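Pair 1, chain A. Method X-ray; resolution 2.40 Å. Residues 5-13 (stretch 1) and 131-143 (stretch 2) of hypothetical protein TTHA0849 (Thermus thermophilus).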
# COMPACT_ATOMS: atom_id res chain seq x y z
N ARG A 5 -6.59 -6.94 5.20
CA ARG A 5 -6.56 -5.60 5.78
C ARG A 5 -5.61 -5.55 6.95
O ARG A 5 -5.58 -6.46 7.78
CB ARG A 5 -7.95 -5.19 6.24
CG ARG A 5 -8.61 -6.19 7.13
CD ARG A 5 -8.47 -5.76 8.57
NE ARG A 5 -8.91 -4.38 8.75
CZ ARG A 5 -8.90 -3.76 9.93
NH1 ARG A 5 -9.31 -2.50 10.03
NH2 ARG A 5 -8.48 -4.42 11.00
N ALA A 6 -4.82 -4.49 7.00
CA ALA A 6 -3.89 -4.28 8.09
C ALA A 6 -4.28 -2.98 8.78
O ALA A 6 -4.87 -2.09 8.16
CB ALA A 6 -2.48 -4.18 7.55
N GLU A 7 -3.95 -2.89 10.07
CA GLU A 7 -4.32 -1.76 10.91
C GLU A 7 -3.10 -1.44 11.76
O GLU A 7 -2.46 -2.33 12.31
CB GLU A 7 -5.49 -2.17 11.81
CG GLU A 7 -6.24 -1.03 12.49
CD GLU A 7 -7.52 -1.51 13.16
OE1 GLU A 7 -7.43 -2.30 14.12
OE2 GLU A 7 -8.62 -1.11 12.71
N ARG A 8 -2.76 -0.16 11.87
CA ARG A 8 -1.56 0.21 12.60
C ARG A 8 -1.66 1.61 13.19
O ARG A 8 -2.13 2.55 12.53
CB ARG A 8 -0.34 0.11 11.67
CG ARG A 8 1.01 0.21 12.37
CD ARG A 8 2.10 -0.24 11.43
NE ARG A 8 3.43 -0.14 12.01
CZ ARG A 8 3.99 -1.09 12.76
NH1 ARG A 8 5.22 -0.92 13.24
NH2 ARG A 8 3.33 -2.20 13.02
N TYR A 9 -1.24 1.74 14.45
CA TYR A 9 -1.24 3.03 15.13
C TYR A 9 0.09 3.75 14.94
O TYR A 9 1.16 3.19 15.19
CB TYR A 9 -1.50 2.85 16.63
CG TYR A 9 -1.32 4.13 17.41
CD1 TYR A 9 -2.32 5.11 17.39
CD2 TYR A 9 -0.14 4.40 18.10
CE1 TYR A 9 -2.13 6.33 18.03
CE2 TYR A 9 0.06 5.62 18.74
CZ TYR A 9 -0.95 6.59 18.70
OH TYR A 9 -0.75 7.81 19.29
N ILE A 10 0.03 5.01 14.49
CA ILE A 10 1.24 5.80 14.31
C ILE A 10 1.20 7.10 15.12
O ILE A 10 0.29 7.91 15.00
CB ILE A 10 1.46 6.12 12.81
CG1 ILE A 10 1.77 4.82 12.06
CG2 ILE A 10 2.60 7.12 12.64
CD1 ILE A 10 1.92 4.97 10.55
N PRO A 11 2.21 7.30 15.98
CA PRO A 11 2.29 8.50 16.82
C PRO A 11 2.59 9.80 16.06
O PRO A 11 3.71 10.30 16.08
CB PRO A 11 3.38 8.16 17.83
CG PRO A 11 4.21 7.13 17.14
CD PRO A 11 3.27 6.34 16.29
N ALA A 12 1.56 10.33 15.39
CA ALA A 12 1.68 11.57 14.63
C ALA A 12 0.29 11.95 14.13
O ALA A 12 -0.53 11.08 13.88
CB ALA A 12 2.64 11.38 13.46
N PRO A 13 0.01 13.25 13.98
CA PRO A 13 -1.31 13.67 13.51
C PRO A 13 -1.67 13.12 12.14
O PRO A 13 -0.84 13.09 11.23
CB PRO A 13 -1.24 15.20 13.52
CG PRO A 13 0.20 15.51 13.43
CD PRO A 13 0.92 14.40 14.15
N VAL A 131 0.79 -6.03 3.24
CA VAL A 131 0.12 -4.80 3.69
C VAL A 131 0.45 -4.41 5.13
O VAL A 131 0.48 -3.23 5.46
CB VAL A 131 -1.42 -4.87 3.56
CG1 VAL A 131 -1.80 -5.03 2.11
CG2 VAL A 131 -1.97 -5.99 4.40
N GLU A 132 0.69 -5.40 5.99
CA GLU A 132 1.18 -5.13 7.34
C GLU A 132 2.54 -4.43 7.28
O GLU A 132 2.81 -3.50 8.04
CB GLU A 132 1.31 -6.44 8.12
CG GLU A 132 0.02 -6.92 8.76
CD GLU A 132 0.16 -8.32 9.34
OE1 GLU A 132 -0.88 -8.93 9.66
OE2 GLU A 132 1.30 -8.80 9.47
N SER A 133 3.38 -4.87 6.34
CA SER A 133 4.72 -4.30 6.18
C SER A 133 4.68 -2.93 5.51
O SER A 133 5.51 -2.07 5.80
CB SER A 133 5.60 -5.22 5.34
OG SER A 133 5.26 -5.13 3.97
N LEU A 134 3.73 -2.73 4.61
CA LEU A 134 3.58 -1.41 4.00
C LEU A 134 3.29 -0.40 5.10
O LEU A 134 3.71 0.75 5.02
CB LEU A 134 2.46 -1.41 2.94
CG LEU A 134 2.78 -1.99 1.56
CD1 LEU A 134 1.64 -1.74 0.60
CD2 LEU A 134 4.05 -1.35 1.00
N LEU A 135 2.59 -0.84 6.14
CA LEU A 135 2.19 0.05 7.22
C LEU A 135 3.28 0.25 8.28
O LEU A 135 3.41 1.32 8.86
CB LEU A 135 0.94 -0.47 7.91
CG LEU A 135 -0.38 -0.39 7.15
CD1 LEU A 135 -1.51 -0.63 8.15
CD2 LEU A 135 -0.53 0.97 6.50
N LYS A 136 4.06 -0.80 8.53
CA LYS A 136 5.18 -0.69 9.45
C LYS A 136 6.26 0.18 8.80
O LYS A 136 6.97 0.92 9.47
CB LYS A 136 5.72 -2.08 9.78
CG LYS A 136 6.83 -2.11 10.82
CD LYS A 136 8.20 -2.01 10.17
CE LYS A 136 9.29 -2.23 11.19
NZ LYS A 136 9.01 -3.46 11.99
N GLY A 137 6.37 0.08 7.48
CA GLY A 137 7.27 0.94 6.75
C GLY A 137 6.83 2.40 6.78
O GLY A 137 7.67 3.30 6.77
N LEU A 138 5.53 2.65 6.81
CA LEU A 138 5.03 4.02 6.91
C LEU A 138 5.31 4.58 8.31
O LEU A 138 5.65 5.75 8.45
CB LEU A 138 3.52 4.09 6.59
CG LEU A 138 2.74 5.36 7.00
CD1 LEU A 138 3.39 6.58 6.38
CD2 LEU A 138 1.28 5.26 6.57
N GLU A 139 5.20 3.72 9.33
CA GLU A 139 5.58 4.07 10.70
C GLU A 139 7.00 4.60 10.70
O GLU A 139 7.30 5.62 11.34
CB GLU A 139 5.52 2.84 11.60
CG GLU A 139 4.48 2.89 12.69
CD GLU A 139 5.05 3.27 14.04
OE1 GLU A 139 4.79 2.56 15.03
OE2 GLU A 139 5.76 4.30 14.11
N GLU A 140 7.86 3.91 9.98
CA GLU A 140 9.28 4.21 9.99
C GLU A 140 9.60 5.43 9.15
O GLU A 140 10.65 6.05 9.32
CB GLU A 140 10.06 3.00 9.48
CG GLU A 140 9.93 1.79 10.39
CD GLU A 140 10.74 0.61 9.91
OE1 GLU A 140 10.82 0.43 8.67
OE2 GLU A 140 11.30 -0.13 10.75
N ARG A 141 8.70 5.77 8.23
CA ARG A 141 8.87 6.98 7.44
C ARG A 141 8.57 8.15 8.35
O ARG A 141 9.32 9.12 8.41
CB ARG A 141 7.90 6.99 6.26
CG ARG A 141 8.45 7.52 4.95
CD ARG A 141 9.21 8.82 5.09
NE ARG A 141 8.96 9.73 3.97
CZ ARG A 141 9.66 10.84 3.73
NH1 ARG A 141 10.66 11.18 4.53
NH2 ARG A 141 9.36 11.63 2.71
N VAL A 142 7.46 8.03 9.08
CA VAL A 142 6.92 9.14 9.85
C VAL A 142 7.86 9.49 11.00
O VAL A 142 8.04 10.66 11.32
CB VAL A 142 5.50 8.80 10.40
CG1 VAL A 142 4.98 9.93 11.25
CG2 VAL A 142 4.54 8.54 9.25
N LEU A 143 8.47 8.47 11.60
CA LEU A 143 9.54 8.67 12.58
C LEU A 143 10.78 9.31 11.97
O LEU A 143 11.34 10.25 12.54
CB LEU A 143 9.91 7.34 13.23
CG LEU A 143 11.24 7.30 13.99
CD1 LEU A 143 11.22 8.35 15.10
CD2 LEU A 143 11.45 5.90 14.57
O HOH W 1 1.35 -3.23 10.65

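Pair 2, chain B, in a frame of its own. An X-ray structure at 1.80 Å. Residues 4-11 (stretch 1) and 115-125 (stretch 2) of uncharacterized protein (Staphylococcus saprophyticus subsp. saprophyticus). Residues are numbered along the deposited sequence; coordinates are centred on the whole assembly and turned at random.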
# COMPACT_ATOMS: atom_id res chain seq x y z
N ILE B 4 -3.20 10.82 7.86
CA ILE B 4 -4.48 10.14 7.85
C ILE B 4 -4.60 9.28 6.58
O ILE B 4 -4.43 9.78 5.46
CB ILE B 4 -5.64 11.16 7.89
CG1 ILE B 4 -5.51 12.04 9.14
CG2 ILE B 4 -6.99 10.43 7.92
CD1 ILE B 4 -6.47 13.22 9.17
N THR B 5 -4.86 7.99 6.77
CA THR B 5 -5.01 7.09 5.64
C THR B 5 -6.33 6.33 5.73
O THR B 5 -6.73 5.89 6.80
CB THR B 5 -3.84 6.07 5.61
OG1 THR B 5 -2.60 6.78 5.70
CG2 THR B 5 -3.86 5.29 4.31
N LYS B 6 -7.01 6.19 4.60
CA LYS B 6 -8.29 5.49 4.59
C LYS B 6 -8.24 4.33 3.61
O LYS B 6 -7.68 4.47 2.52
CB LYS B 6 -9.42 6.45 4.19
CG LYS B 6 -9.71 7.53 5.23
CD LYS B 6 -10.87 8.42 4.81
CE LYS B 6 -11.21 9.40 5.93
NZ LYS B 6 -12.36 10.29 5.58
N MSE B 7 -8.79 3.19 4.01
CA MSE B 7 -8.80 2.00 3.15
C MSE B 7 -10.14 1.28 3.23
O MSE B 7 -10.62 0.97 4.32
CB MSE B 7 -7.70 1.03 3.57
CG MSE B 7 -7.62 -0.23 2.69
SE MSE B 7 -6.99 0.10 1.00
CE MSE B 7 -5.17 0.38 1.38
N GLN B 8 -10.71 1.00 2.08
CA GLN B 8 -11.97 0.27 2.01
C GLN B 8 -11.68 -1.21 2.07
O GLN B 8 -10.76 -1.70 1.40
CB GLN B 8 -12.71 0.62 0.70
CG GLN B 8 -13.82 -0.37 0.36
CD GLN B 8 -15.02 -0.29 1.29
OE1 GLN B 8 -15.68 -1.30 1.53
NE2 GLN B 8 -15.32 0.91 1.79
N VAL B 9 -12.41 -1.93 2.92
CA VAL B 9 -12.27 -3.37 3.06
C VAL B 9 -13.68 -3.94 2.96
O VAL B 9 -14.56 -3.59 3.75
CB VAL B 9 -11.64 -3.77 4.40
CG1 VAL B 9 -11.34 -5.24 4.38
CG2 VAL B 9 -10.36 -2.95 4.66
N ASP B 10 -13.89 -4.83 1.99
CA ASP B 10 -15.22 -5.39 1.73
C ASP B 10 -15.75 -6.50 2.64
O ASP B 10 -16.18 -7.57 2.18
CB ASP B 10 -15.29 -5.87 0.27
CG ASP B 10 -15.03 -4.75 -0.73
OD1 ASP B 10 -15.08 -3.55 -0.37
OD2 ASP B 10 -14.80 -5.06 -1.92
N VAL B 11 -15.72 -6.24 3.95
CA VAL B 11 -16.24 -7.18 4.95
C VAL B 11 -16.88 -6.34 6.04
O VAL B 11 -16.63 -5.14 6.10
CB VAL B 11 -15.14 -8.06 5.59
CG1 VAL B 11 -14.51 -8.97 4.55
CG2 VAL B 11 -14.10 -7.19 6.25
N MSE B 115 0.34 -1.49 5.37
CA MSE B 115 -0.37 -2.32 6.35
C MSE B 115 -1.85 -2.47 6.00
O MSE B 115 -2.41 -3.57 6.09
CB MSE B 115 -0.23 -1.73 7.77
CG MSE B 115 -0.94 -2.55 8.90
SE MSE B 115 -2.74 -2.23 9.14
CE MSE B 115 -2.65 -0.69 9.95
N LEU B 116 -2.49 -1.38 5.59
CA LEU B 116 -3.91 -1.40 5.26
C LEU B 116 -4.15 -2.22 3.99
O LEU B 116 -5.22 -2.82 3.82
CB LEU B 116 -4.45 0.05 5.12
CG LEU B 116 -4.53 0.82 6.45
CD1 LEU B 116 -4.86 2.29 6.23
CD2 LEU B 116 -5.60 0.15 7.34
N SER B 117 -3.16 -2.25 3.09
CA SER B 117 -3.29 -3.05 1.87
C SER B 117 -3.18 -4.51 2.24
O SER B 117 -3.91 -5.34 1.71
CB SER B 117 -2.17 -2.70 0.86
OG SER B 117 -2.32 -1.36 0.44
N CYS B 118 -2.27 -4.83 3.15
CA CYS B 118 -2.12 -6.20 3.61
C CYS B 118 -3.41 -6.60 4.33
O CYS B 118 -3.88 -7.72 4.21
CB CYS B 118 -0.95 -6.31 4.59
SG CYS B 118 0.66 -6.06 3.83
N LEU B 119 -3.96 -5.66 5.09
CA LEU B 119 -5.22 -5.91 5.81
C LEU B 119 -6.33 -6.29 4.82
O LEU B 119 -7.00 -7.32 4.99
CB LEU B 119 -5.63 -4.66 6.59
CG LEU B 119 -7.00 -4.72 7.25
CD1 LEU B 119 -6.98 -5.79 8.35
CD2 LEU B 119 -7.40 -3.37 7.77
N LYS B 120 -6.50 -5.46 3.80
CA LYS B 120 -7.53 -5.66 2.78
C LYS B 120 -7.42 -7.03 2.11
O LYS B 120 -8.42 -7.76 1.95
CB LYS B 120 -7.45 -4.53 1.75
CG LYS B 120 -8.52 -4.57 0.65
CD LYS B 120 -8.33 -3.45 -0.36
CE LYS B 120 -9.39 -3.49 -1.47
NZ LYS B 120 -10.79 -3.15 -0.97
N VAL B 121 -6.20 -7.39 1.73
CA VAL B 121 -5.98 -8.68 1.08
C VAL B 121 -6.28 -9.85 2.02
O VAL B 121 -6.89 -10.84 1.61
CB VAL B 121 -4.53 -8.81 0.60
CG1 VAL B 121 -4.32 -10.18 -0.02
CG2 VAL B 121 -4.22 -7.70 -0.40
N TYR B 122 -5.83 -9.74 3.26
CA TYR B 122 -6.06 -10.81 4.23
C TYR B 122 -7.55 -11.06 4.49
O TYR B 122 -7.99 -12.22 4.53
CB TYR B 122 -5.33 -10.49 5.54
CG TYR B 122 -5.71 -11.35 6.73
CD1 TYR B 122 -5.46 -12.72 6.72
CD2 TYR B 122 -6.33 -10.80 7.85
CE1 TYR B 122 -5.83 -13.53 7.81
CE2 TYR B 122 -6.70 -11.60 8.95
CZ TYR B 122 -6.44 -12.96 8.92
OH TYR B 122 -6.83 -13.77 9.97
N LEU B 123 -8.32 -10.00 4.66
CA LEU B 123 -9.76 -10.13 4.93
C LEU B 123 -10.62 -10.42 3.70
O LEU B 123 -11.66 -11.07 3.80
CB LEU B 123 -10.28 -8.88 5.64
CG LEU B 123 -9.70 -8.65 7.04
CD1 LEU B 123 -10.22 -7.34 7.64
CD2 LEU B 123 -10.06 -9.84 7.93
N GLU B 124 -10.20 -9.94 2.54
CA GLU B 124 -10.99 -10.16 1.32
C GLU B 124 -10.64 -11.45 0.60
O GLU B 124 -11.46 -11.97 -0.16
CB GLU B 124 -10.85 -8.97 0.36
CG GLU B 124 -11.58 -7.71 0.82
CD GLU B 124 -11.42 -6.56 -0.15
OE1 GLU B 124 -10.93 -6.78 -1.28
OE2 GLU B 124 -11.79 -5.42 0.20
N HIS B 125 -9.44 -11.99 0.83
CA HIS B 125 -9.04 -13.21 0.15
C HIS B 125 -8.47 -14.34 1.00
O HIS B 125 -8.22 -15.43 0.49
CB HIS B 125 -8.02 -12.88 -0.95
CG HIS B 125 -8.60 -12.08 -2.07
ND1 HIS B 125 -9.68 -12.51 -2.80
CD2 HIS B 125 -8.27 -10.86 -2.55
CE1 HIS B 125 -10.01 -11.58 -3.68
NE2 HIS B 125 -9.17 -10.57 -3.55

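The sharpest difference between the two pairs is how polar groups cross from strand to helix. In pair 1 no direct hydrogen bond joins the stretches; in pair 2 there are two, B:Lys120 NZ to B:Gln8 O at 2.8 Å and B:Asp10 N to B:Glu124 OE2 at 2.8 Å, the latter nearly straight with an N-H...acceptor angle of 170°.

The frame behind this contrast is the same. A strand runs alongside a helix with the two N-to-C directions roughly aligned, 23° apart in pair 1 and 7° in pair 2, with axes approaching to 7.6 and 8.4 Å. Backbone atoms of 14 central residues superpose with an RMSD of 0.5 Å, and the buried surfaces are similar, 599 and 541 Å².

The best-conserved element is apolar. A:Leu135 and B:Leu116 match to 0.3 Å at CA and at the side-chain centre, and both adopt chi1 m, chi2 t. A:Leu138 and B:Leu119 coincide equally well, both with chi1 t, chi2 p. Against the latter pair lie A:Ile10 and B:Val9, whose side-chain centres fall 0.4 Å apart. The longer A:Ile10 brings CD1 to 3.7 Å from A:Leu138 CG, whereas B:Val9 CG2 stays 4.3 Å from B:Leu119 CD2. Beyond them pair 2 is bulkier on both sides: small A:Ala12 sets CB 3.5 Å from A:Val142 CG1, while at the matching positions B:Val11 CG2 and B:Leu123 CD1 are 4.1 Å apart, a larger residue on each side. At the other end, A:Ala6 CB meets A:Leu135 CD1 at 3.7 Å, and B:Thr5 CG2 meets B:Leu116 CD1 at the same distance.

The central strand position is A:Arg8 in pair 1 and selenomethionine B:Met7 in pair 2, both pointing toward the helix. The arginine, extended through chi3, lays its guanidinium against the helix: A:Lys136 CG lies over one face, 3.1 Å from A:Arg8 NH1. Its charge partner is A:Glu139, but the salt bridge is long, with A:Arg8 NH1 to A:Glu139 OE1 at 3.9 Å, and the oxygen lies well out of the guanidinium plane, so no N-H points at it. Water 1 provides a directed link, accepting from A:Arg8 NH2 at 3.3 Å and donating to A:Glu132 O at 3.0 Å. B:Met7 CB lies 3.7 Å from B:Leu116 CB because the backbone directs it toward the helix; with chi2 and chi3 both p, the chain then folds so that B:Met7 CE comes 3.5 Å from B:Ser117 OG.

At the helix position where A:Glu139 matches B:Lys120 the charge changes sign, and the positive group sits on the strand in pair 1 (A:Arg8) but on the helix in pair 2. The B:Lys120 side chain is extended to chi3 and turns p at chi4. B:Lys120 NZ also makes a salt bridge along the helix to B:Glu124 OE2 at 2.7 Å, so this oxygen receives both the lysine and the B:Asp10 amide. B:Asp10 OD2 and B:Glu124 OE2 are like charges 3.7 Å apart; B:Lys120 NZ lies near both acids, 4.4 Å from B:Asp10 OD1, which is beyond a salt bridge. Pair 1 has proline A:Pro11 where pair 2 has B:Asp10, and so lacks the amide hydrogen this bond requires.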